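Local coordinates for Spermidine/putrescine ABC transporter, periplasmic binding protein (Treponema pallidum, PDB 2V84) that probably binds polyamines such as spermidine and putrescine in the periplasm, as the substrate-binding lipoprotein of an ABC transporter, at residues 99-104 / 123-128; 132-137 / 149-154; 171-176 / 194-199; 260-265 / 270-275. All blocks are in the same frame, centred on the assembly; numbering follows the deposited sequence.

Interaction 1 of 4, residues 99-104 / 123-128; sequences SKIPNV and YSVPYY
Val125 meets Ile101 and Val104 with its two methyl groups, one for each partner. Its CG2 faces the end of Ile101, with Val125 CG2 4.2 Å from Ile101 CD1. These two side chains reach toward each other tip to tip. Its CG1 takes the other partner, Val125 CG1 lying 3.9 Å from Val104 CG2, and here the side chains cross obliquely. The fork of Val125 sets this division. CG1 is anti to the backbone N (chi1 175°), and CG2 lies beside that N. Ile101 is extended to its tip (chi2 169°), which carries CD1 out to the valine.

No hydrogen bond joins the two segments, and the buried area is small, 100 Å² over both sides. All three touching residues are buried, and only methyl groups meet. A turn holds the two partners of Val125 together: Val104 N donates to Ile101 O at 3.0 Å. Asn103, within the same turn, gives its ND2 to the carbonyl of Asn277. Lys100 forms a salt bridge with Asp270.

Val125 lies on strand 125-137 and pairs through its backbone with Phe260 of strand 254-260. Further on, Tyr127 and Tyr128 share Asp258 as backbone partner, a classic beta bulge in the strand. Helix 269-279 borders the contact as well: Ile101 touches its His273 and Val125 its Ile276. The loop before helix 109-114 is thus packed against both strand and helix.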
# COMPACT_ATOMS: atom_id res chain seq x y z
N SER A 99 -15.85 -12.00 17.11
CA SER A 99 -16.03 -13.36 17.62
C SER A 99 -16.13 -14.31 16.43
O SER A 99 -15.87 -15.51 16.56
CB SER A 99 -17.26 -13.49 18.54
OG SER A 99 -18.46 -13.35 17.81
N LYS A 100 -16.44 -13.78 15.25
CA LYS A 100 -16.54 -14.61 14.05
C LYS A 100 -15.22 -14.64 13.27
O LYS A 100 -15.12 -15.22 12.19
CB LYS A 100 -17.67 -14.12 13.16
CG LYS A 100 -19.06 -14.43 13.74
CD LYS A 100 -20.15 -14.02 12.77
CE LYS A 100 -21.50 -14.57 13.25
NZ LYS A 100 -22.63 -14.06 12.42
N ILE A 101 -14.21 -13.99 13.84
CA ILE A 101 -12.89 -13.95 13.23
C ILE A 101 -11.82 -14.29 14.27
O ILE A 101 -10.96 -13.47 14.55
CB ILE A 101 -12.57 -12.56 12.62
CG1 ILE A 101 -13.74 -12.07 11.76
CG2 ILE A 101 -11.29 -12.65 11.76
CD1 ILE A 101 -13.59 -10.60 11.35
N PRO A 102 -11.85 -15.52 14.81
CA PRO A 102 -10.89 -15.88 15.86
C PRO A 102 -9.43 -15.71 15.42
O PRO A 102 -8.56 -15.49 16.28
CB PRO A 102 -11.23 -17.34 16.15
CG PRO A 102 -11.94 -17.82 14.93
CD PRO A 102 -12.76 -16.64 14.51
N ASN A 103 -9.15 -15.82 14.12
CA ASN A 103 -7.78 -15.71 13.58
C ASN A 103 -7.20 -14.29 13.64
O ASN A 103 -6.03 -14.06 13.31
CB ASN A 103 -7.72 -16.25 12.15
CG ASN A 103 -7.95 -17.74 12.09
OD1 ASN A 103 -7.66 -18.45 13.04
ND2 ASN A 103 -8.51 -18.23 10.97
N VAL A 104 -8.03 -13.36 14.10
CA VAL A 104 -7.61 -11.99 14.45
C VAL A 104 -6.53 -12.06 15.56
O VAL A 104 -5.75 -11.12 15.75
CB VAL A 104 -8.91 -11.16 14.76
CG1 VAL A 104 -9.24 -10.99 16.26
CG2 VAL A 104 -9.04 -9.92 13.92
N TYR A 123 -14.07 -1.64 13.00
CA TYR A 123 -14.61 -1.36 11.68
C TYR A 123 -13.67 -1.88 10.63
O TYR A 123 -13.93 -1.74 9.44
CB TYR A 123 -14.81 0.14 11.48
CG TYR A 123 -15.98 0.73 12.26
CD1 TYR A 123 -17.25 0.74 11.72
CD2 TYR A 123 -15.80 1.27 13.53
CE1 TYR A 123 -18.33 1.28 12.43
CE2 TYR A 123 -16.87 1.81 14.26
CZ TYR A 123 -18.13 1.82 13.70
OH TYR A 123 -19.20 2.36 14.38
N SER A 124 -12.55 -2.45 11.05
CA SER A 124 -11.50 -2.85 10.07
C SER A 124 -10.65 -3.97 10.61
O SER A 124 -10.45 -4.05 11.81
CB SER A 124 -10.60 -1.65 9.72
OG SER A 124 -9.82 -1.22 10.84
N VAL A 125 -10.11 -4.82 9.74
CA VAL A 125 -9.14 -5.82 10.18
C VAL A 125 -7.95 -5.74 9.25
O VAL A 125 -8.15 -5.76 8.07
CB VAL A 125 -9.71 -7.26 10.10
CG1 VAL A 125 -8.60 -8.30 10.45
CG2 VAL A 125 -10.92 -7.43 11.06
N PRO A 126 -6.72 -5.60 9.77
CA PRO A 126 -5.58 -5.48 8.84
C PRO A 126 -5.45 -6.58 7.80
O PRO A 126 -5.62 -7.76 8.11
CB PRO A 126 -4.36 -5.52 9.77
CG PRO A 126 -4.88 -4.96 11.04
CD PRO A 126 -6.29 -5.45 11.17
N TYR A 127 -5.11 -6.18 6.57
CA TYR A 127 -4.95 -7.07 5.43
C TYR A 127 -3.46 -7.20 5.11
O TYR A 127 -2.94 -8.31 4.93
CB TYR A 127 -5.72 -6.43 4.26
CG TYR A 127 -5.81 -7.24 3.01
CD1 TYR A 127 -4.73 -7.35 2.14
CD2 TYR A 127 -7.02 -7.84 2.66
CE1 TYR A 127 -4.83 -8.07 0.99
CE2 TYR A 127 -7.12 -8.59 1.49
CZ TYR A 127 -6.04 -8.70 0.67
OH TYR A 127 -6.14 -9.42 -0.51
N TYR A 128 -2.76 -6.07 5.06
CA TYR A 128 -1.33 -6.09 4.78
C TYR A 128 -0.74 -4.73 5.13
O TYR A 128 -1.43 -3.74 5.05
CB TYR A 128 -1.01 -6.52 3.30
CG TYR A 128 0.48 -6.55 3.07
CD1 TYR A 128 1.28 -7.47 3.74
CD2 TYR A 128 1.10 -5.61 2.24
CE1 TYR A 128 2.66 -7.48 3.59
CE2 TYR A 128 2.49 -5.60 2.10
CZ TYR A 128 3.25 -6.53 2.77
OH TYR A 128 4.61 -6.52 2.61

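Interaction 2 of 4, residues 132-137 / 149-154; sequences AGIAVN and SIFSRK
The Phe151 ring is met obliquely by Ile134 of segment 132-137, with Ile134 CD1 3.9 Å from Phe151 CE2. Ile134 CG2 is 4.2 Å from Phe151 CZ. The isoleucine and the ring run alongside one another, pointing opposite ways. Over one face of the ring lies Ile150 CG2 of its own segment, 3.8 Å above the plane and offset toward the rim.

Ile134 CD1 also touches Ile150, at 3.9 Å from Ile150 CG2, so one methyl meets both the ring and the branch beside it. The longer arm of Ile150 goes elsewhere. With CG1 anti to the backbone N (chi1 -169°), it brings Ile150 CD1 to 3.8 Å from Val136 CG2.

All four touching residues are buried. The 3-10 turn that presents Ile150 and Phe151 is held at Ser149 O, which accepts from both the N and the OG of Ser152. The OG bond is 2.8 Å, from Ser152 OG to Ser149 O, in the carbonyl plane and on a lone pair. Phe151 also packs on Trp200 of helix 186-200.

The arrangement is a connecting loop folded back on a strand of the mixed sheet. That strand, 125-137, pairs antiparallel with 223-226 and with 243-246, in one lobe of the two-lobed fold of periplasmic binding proteins.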
# COMPACT_ATOMS: atom_id res chain seq x y z
N ALA A 132 6.04 1.55 -0.18
CA ALA A 132 6.70 1.79 -1.45
C ALA A 132 8.15 2.08 -1.14
O ALA A 132 8.51 2.49 -0.04
CB ALA A 132 6.07 2.97 -2.18
N GLY A 133 9.00 1.87 -2.12
CA GLY A 133 10.40 2.20 -1.95
C GLY A 133 11.00 2.56 -3.29
O GLY A 133 10.30 3.10 -4.16
N ILE A 134 12.29 2.29 -3.45
CA ILE A 134 13.01 2.67 -4.66
C ILE A 134 13.75 1.46 -5.17
O ILE A 134 14.39 0.76 -4.40
CB ILE A 134 14.05 3.81 -4.35
CG1 ILE A 134 13.37 5.01 -3.67
CG2 ILE A 134 14.80 4.24 -5.63
CD1 ILE A 134 14.34 5.97 -2.98
N ALA A 135 13.65 1.24 -6.48
CA ALA A 135 14.43 0.22 -7.17
C ALA A 135 15.56 0.92 -7.93
O ALA A 135 15.33 1.91 -8.61
CB ALA A 135 13.56 -0.58 -8.12
N VAL A 136 16.78 0.38 -7.83
CA VAL A 136 17.90 0.96 -8.55
C VAL A 136 18.47 -0.15 -9.41
O VAL A 136 18.62 -1.26 -8.92
CB VAL A 136 19.01 1.47 -7.63
CG1 VAL A 136 20.19 1.92 -8.45
CG2 VAL A 136 18.50 2.67 -6.79
N ASN A 137 18.74 0.16 -10.67
CA ASN A 137 19.45 -0.75 -11.57
C ASN A 137 20.96 -0.57 -11.30
O ASN A 137 21.55 0.43 -11.69
CB ASN A 137 19.08 -0.43 -13.04
CG ASN A 137 19.82 -1.29 -14.04
OD1 ASN A 137 20.90 -1.79 -13.75
ND2 ASN A 137 19.24 -1.47 -15.24
N SER A 149 16.88 11.40 -1.85
CA SER A 149 17.60 12.42 -2.58
C SER A 149 18.19 11.84 -3.86
O SER A 149 18.79 12.57 -4.64
CB SER A 149 18.68 13.04 -1.70
OG SER A 149 18.06 13.93 -0.76
N ILE A 150 18.01 10.54 -4.08
CA ILE A 150 18.48 9.93 -5.34
C ILE A 150 17.74 10.58 -6.52
O ILE A 150 18.23 10.65 -7.64
CB ILE A 150 18.28 8.39 -5.34
CG1 ILE A 150 19.03 7.76 -6.53
CG2 ILE A 150 16.78 8.00 -5.32
CD1 ILE A 150 19.39 6.29 -6.33
N PHE A 151 16.54 11.10 -6.25
CA PHE A 151 15.78 11.75 -7.30
C PHE A 151 16.26 13.16 -7.68
O PHE A 151 15.81 13.73 -8.66
CB PHE A 151 14.27 11.69 -6.98
CG PHE A 151 13.74 10.28 -6.97
CD1 PHE A 151 13.60 9.59 -8.17
CD2 PHE A 151 13.39 9.65 -5.77
CE1 PHE A 151 13.12 8.28 -8.19
CE2 PHE A 151 12.91 8.35 -5.76
CZ PHE A 151 12.78 7.66 -6.98
N SER A 152 17.22 13.69 -6.92
CA SER A 152 17.81 14.97 -7.27
C SER A 152 19.10 14.80 -8.10
O SER A 152 19.78 15.79 -8.40
CB SER A 152 18.06 15.78 -6.00
OG SER A 152 19.20 15.26 -5.36
N ARG A 153 19.42 13.56 -8.48
CA ARG A 153 20.63 13.28 -9.27
C ARG A 153 20.47 13.69 -10.72
O ARG A 153 19.79 13.02 -11.48
CB ARG A 153 20.99 11.80 -9.20
CG ARG A 153 21.56 11.46 -7.86
CD ARG A 153 22.20 10.12 -7.81
NE ARG A 153 23.25 9.87 -8.81
CZ ARG A 153 23.97 8.76 -8.79
NH1 ARG A 153 23.77 7.90 -7.81
NH2 ARG A 153 24.89 8.52 -9.70
N LYS A 154 21.14 14.78 -11.09
CA LYS A 154 21.10 15.31 -12.46
C LYS A 154 21.73 14.41 -13.52
O LYS A 154 21.30 14.46 -14.68
CB LYS A 154 21.65 16.74 -12.52
CG LYS A 154 20.68 17.74 -11.85
CD LYS A 154 20.89 19.20 -12.24
CE LYS A 154 20.06 20.11 -11.31
NZ LYS A 154 20.07 21.57 -11.67

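Interaction 3 of 4, residues 171-176 / 194-199; sequences GAALAS and ILVTDH
Ala173 and Leu195 bury the most surface here, with Val196 next. The methyl of Ala173 points at helix 186-200 and meets two side chains. Ala173 CB is 3.7 Å from Val196 CG2 and 4.1 Å from Leu195 CD2. Leu195 comes in with one branch: its CD2 also lies 3.8 Å from the carbonyl oxygen of Ala173, Ala173 O. This is van der Waals packing against the helix backbone. In Leu195, CG is anti to the backbone N (chi1 -168°) and CD2 continues that line, anti to CA, so the branch is fully extended toward Ala173. Val196 uses the methyl that lies beside its own backbone N.

Ser176, one turn on from Ala173, adds a smaller touch, with its CB 4.3 Å from Leu195 CD2. Its hydroxyl turns back into its own helix. Ser176 OG donates to Ala172 O at 2.9 Å, tilted 28° from the carbonyl plane. Ser176 N reaches the same oxygen from the opposite face, so two bonds grip it.

The short helical segments cross at 103°, with their axes 9.7 Å apart at closest. The second has a wider pi-type turn at 195-199. Around this crossing, Ala173 also touches Ala192 and Trp200 of helix 186-200. Val196 touches Val340. Helix 330-342 thus packs on the Val196 side, and the loop of Trp148 packs on Ala172 and Ser176.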
# COMPACT_ATOMS: atom_id res chain seq x y z
N GLY A 171 4.72 12.67 0.87
CA GLY A 171 5.19 11.95 2.05
C GLY A 171 6.69 11.75 2.05
O GLY A 171 7.36 12.01 3.05
N ALA A 172 7.22 11.29 0.92
CA ALA A 172 8.67 11.13 0.77
C ALA A 172 9.42 12.44 0.94
O ALA A 172 10.49 12.47 1.55
CB ALA A 172 8.98 10.53 -0.56
N ALA A 173 8.87 13.52 0.40
CA ALA A 173 9.46 14.86 0.53
C ALA A 173 9.41 15.35 1.97
O ALA A 173 10.41 15.84 2.49
CB ALA A 173 8.76 15.84 -0.38
N LEU A 174 8.26 15.18 2.60
CA LEU A 174 8.08 15.50 4.03
C LEU A 174 9.06 14.72 4.91
O LEU A 174 9.75 15.31 5.74
CB LEU A 174 6.65 15.23 4.46
CG LEU A 174 5.63 16.26 3.99
CD1 LEU A 174 4.20 15.73 4.06
CD2 LEU A 174 5.78 17.55 4.79
N ALA A 175 9.11 13.39 4.71
CA ALA A 175 10.05 12.52 5.40
C ALA A 175 11.49 13.02 5.27
O ALA A 175 12.16 13.25 6.28
CB ALA A 175 9.91 11.09 4.90
N SER A 176 11.95 13.23 4.04
CA SER A 176 13.29 13.77 3.77
C SER A 176 13.59 15.05 4.54
O SER A 176 14.70 15.20 5.05
CB SER A 176 13.49 14.04 2.29
OG SER A 176 13.36 12.85 1.55
N ILE A 194 8.14 22.51 -2.85
CA ILE A 194 9.30 23.11 -3.51
C ILE A 194 10.38 22.04 -3.74
O ILE A 194 11.01 22.02 -4.80
CB ILE A 194 9.89 24.29 -2.71
CG1 ILE A 194 8.92 25.49 -2.75
CG2 ILE A 194 11.25 24.69 -3.28
CD1 ILE A 194 9.18 26.59 -1.71
N LEU A 195 10.58 21.18 -2.75
CA LEU A 195 11.52 20.06 -2.91
C LEU A 195 11.18 19.19 -4.13
O LEU A 195 12.04 18.92 -4.98
CB LEU A 195 11.59 19.21 -1.63
CG LEU A 195 12.71 18.17 -1.53
CD1 LEU A 195 14.10 18.84 -1.60
CD2 LEU A 195 12.57 17.35 -0.28
N VAL A 196 9.92 18.74 -4.23
CA VAL A 196 9.49 17.91 -5.37
C VAL A 196 9.60 18.68 -6.68
O VAL A 196 10.17 18.19 -7.65
CB VAL A 196 8.04 17.36 -5.22
CG1 VAL A 196 7.70 16.44 -6.37
CG2 VAL A 196 7.85 16.63 -3.90
N THR A 197 9.03 19.89 -6.71
CA THR A 197 9.01 20.69 -7.94
C THR A 197 10.39 21.11 -8.42
O THR A 197 10.72 20.92 -9.58
CB THR A 197 8.12 21.93 -7.77
OG1 THR A 197 6.83 21.50 -7.38
CG2 THR A 197 8.01 22.71 -9.06
N ASP A 198 11.18 21.67 -7.51
CA ASP A 198 12.46 22.24 -7.88
C ASP A 198 13.63 21.28 -7.88
O ASP A 198 14.61 21.53 -8.58
CB ASP A 198 12.79 23.45 -7.00
CG ASP A 198 11.98 24.67 -7.36
OD1 ASP A 198 11.39 24.70 -8.47
OD2 ASP A 198 11.93 25.61 -6.52
N HIS A 199 13.55 20.19 -7.13
CA HIS A 199 14.71 19.29 -6.97
C HIS A 199 14.56 17.90 -7.56
O HIS A 199 15.54 17.34 -8.08
CB HIS A 199 15.16 19.24 -5.51
CG HIS A 199 15.61 20.57 -4.98
ND1 HIS A 199 16.71 21.24 -5.49
CD2 HIS A 199 15.09 21.39 -4.04
CE1 HIS A 199 16.86 22.39 -4.87
NE2 HIS A 199 15.89 22.51 -3.98

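Interaction 4 of 4, residues 260-265 / 270-275; sequences FCIPKG and DLAHAF
An extended run from Phe260 leads through a short loop into helix 269-279, and Ile262 and Ala272 come nearest, 7.1 Å between their CA atoms. Ile262 CD1 lies over one face of the His273 ring, 3.4 Å from His273 CE1. The two side chains cross at about a right angle. Ala272 CB touches the same isoleucine at 4.1 Å from Ile262 CG1.

Both nitrogens of the His273 ring are bonded: ND1 to the carbonyl of Arg269, NE2 to the N of Asp97. These bonds fix its rotation and keep one face turned to Ile262 CD1.

The second pairing is aromatic. Phe260 CE1 sits at the edge of the Phe275 ring, in its plane, 3.8 Å from Phe275 CE2. Their side chains run across one another. Phe275 gets there with CG anti to its backbone N (chi1 -173°). Phe260 also meets Phe279 edge to face, and Phe275 does so with Phe44.

Every touching residue is buried. The short, weakly bonded strand 262-263 pairs antiparallel with strand 93-94. The arrangement is a strand followed by a helix that packs back on it, in the lobe that holds strands 26-32, 51-57 and 76-77 of this two-lobed periplasmic binding protein.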
# COMPACT_ATOMS: atom_id res chain seq x y z
N PHE A 260 -9.40 -5.14 5.69
CA PHE A 260 -10.76 -5.56 5.37
C PHE A 260 -11.75 -4.68 6.12
O PHE A 260 -11.62 -4.45 7.34
CB PHE A 260 -11.06 -6.98 5.85
CG PHE A 260 -10.34 -8.08 5.10
CD1 PHE A 260 -10.76 -8.48 3.84
CD2 PHE A 260 -9.29 -8.76 5.71
CE1 PHE A 260 -10.13 -9.53 3.15
CE2 PHE A 260 -8.67 -9.83 5.04
CZ PHE A 260 -9.09 -10.21 3.77
N CYS A 261 -12.76 -4.22 5.39
CA CYS A 261 -13.87 -3.50 6.01
C CYS A 261 -15.16 -4.06 5.45
O CYS A 261 -15.19 -4.58 4.32
CB CYS A 261 -13.77 -2.00 5.71
SG CYS A 261 -12.30 -1.24 6.37
N ILE A 262 -16.23 -3.93 6.24
CA ILE A 262 -17.53 -4.39 5.76
C ILE A 262 -18.35 -3.15 5.37
O ILE A 262 -18.70 -2.35 6.24
CB ILE A 262 -18.25 -5.24 6.84
CG1 ILE A 262 -17.53 -6.59 7.06
CG2 ILE A 262 -19.74 -5.45 6.46
CD1 ILE A 262 -18.06 -7.37 8.27
N PRO A 263 -18.66 -2.99 4.06
CA PRO A 263 -19.41 -1.79 3.65
C PRO A 263 -20.80 -1.71 4.26
O PRO A 263 -21.45 -2.73 4.43
CB PRO A 263 -19.53 -1.95 2.12
CG PRO A 263 -18.39 -2.84 1.74
CD PRO A 263 -18.35 -3.84 2.90
N LYS A 264 -21.26 -0.49 4.56
CA LYS A 264 -22.65 -0.29 4.98
C LYS A 264 -23.58 -0.97 3.99
O LYS A 264 -23.40 -0.85 2.77
CB LYS A 264 -22.99 1.20 5.11
CG LYS A 264 -24.45 1.45 5.46
CD LYS A 264 -24.83 2.92 5.41
CE LYS A 264 -26.34 3.06 5.46
NZ LYS A 264 -26.73 4.18 6.35
N GLY A 265 -24.57 -1.69 4.51
CA GLY A 265 -25.55 -2.39 3.69
C GLY A 265 -25.14 -3.76 3.17
O GLY A 265 -25.83 -4.33 2.32
N ASP A 270 -22.07 -12.80 7.20
CA ASP A 270 -21.53 -14.11 7.60
C ASP A 270 -20.38 -14.59 6.70
O ASP A 270 -19.36 -15.06 7.19
CB ASP A 270 -22.65 -15.15 7.62
CG ASP A 270 -23.73 -14.82 8.64
OD1 ASP A 270 -23.40 -14.35 9.75
OD2 ASP A 270 -24.92 -15.02 8.31
N LEU A 271 -20.54 -14.45 5.39
CA LEU A 271 -19.43 -14.79 4.49
C LEU A 271 -18.31 -13.76 4.52
O LEU A 271 -17.15 -14.10 4.30
CB LEU A 271 -19.91 -15.01 3.05
CG LEU A 271 -20.32 -16.43 2.69
CD1 LEU A 271 -20.66 -16.47 1.22
CD2 LEU A 271 -19.22 -17.42 3.01
N ALA A 272 -18.64 -12.50 4.78
CA ALA A 272 -17.60 -11.47 4.91
C ALA A 272 -16.65 -11.79 6.06
O ALA A 272 -15.44 -11.74 5.91
CB ALA A 272 -18.21 -10.10 5.09
N HIS A 273 -17.20 -12.15 7.21
CA HIS A 273 -16.36 -12.49 8.37
C HIS A 273 -15.58 -13.77 8.10
O HIS A 273 -14.42 -13.90 8.49
CB HIS A 273 -17.24 -12.69 9.61
CG HIS A 273 -17.80 -11.42 10.18
ND1 HIS A 273 -18.95 -10.83 9.69
CD2 HIS A 273 -17.38 -10.63 11.19
CE1 HIS A 273 -19.22 -9.75 10.39
NE2 HIS A 273 -18.28 -9.60 11.30
N ALA A 274 -16.22 -14.72 7.43
CA ALA A 274 -15.65 -16.03 7.18
C ALA A 274 -14.46 -15.90 6.25
O ALA A 274 -13.47 -16.63 6.37
CB ALA A 274 -16.70 -16.99 6.60
N PHE A 275 -14.55 -14.97 5.32
CA PHE A 275 -13.44 -14.76 4.42
C PHE A 275 -12.26 -14.09 5.09
O PHE A 275 -11.12 -14.51 4.88
CB PHE A 275 -13.86 -14.01 3.16
CG PHE A 275 -12.76 -13.93 2.15
CD1 PHE A 275 -12.57 -14.96 1.22
CD2 PHE A 275 -11.86 -12.85 2.15
CE1 PHE A 275 -11.53 -14.90 0.30
CE2 PHE A 275 -10.82 -12.79 1.23
CZ PHE A 275 -10.65 -13.82 0.30

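How the interactions relate
From the N terminus, interaction 1 closes first, bringing the loop after strand 93-94 against the early part of strand 125-137. Interaction 2 opens on the later part of that strand and folds the following loop back on it. Interaction 3 then joins helices 166-176 and 186-200, and interaction 4 makes the shortest closure, strand to helix. All four are in series; none nests or crosses. In space they form two pairs on opposite sides of the chain's centre, each in one lobe. Interactions 1 and 4 have centres about 10 Å apart and are joined directly by polar bonds. Interactions 2 and 3 have centres about 13 Å apart and touch through Ser152 and His199. Strand 125-137 runs from one lobe to the other.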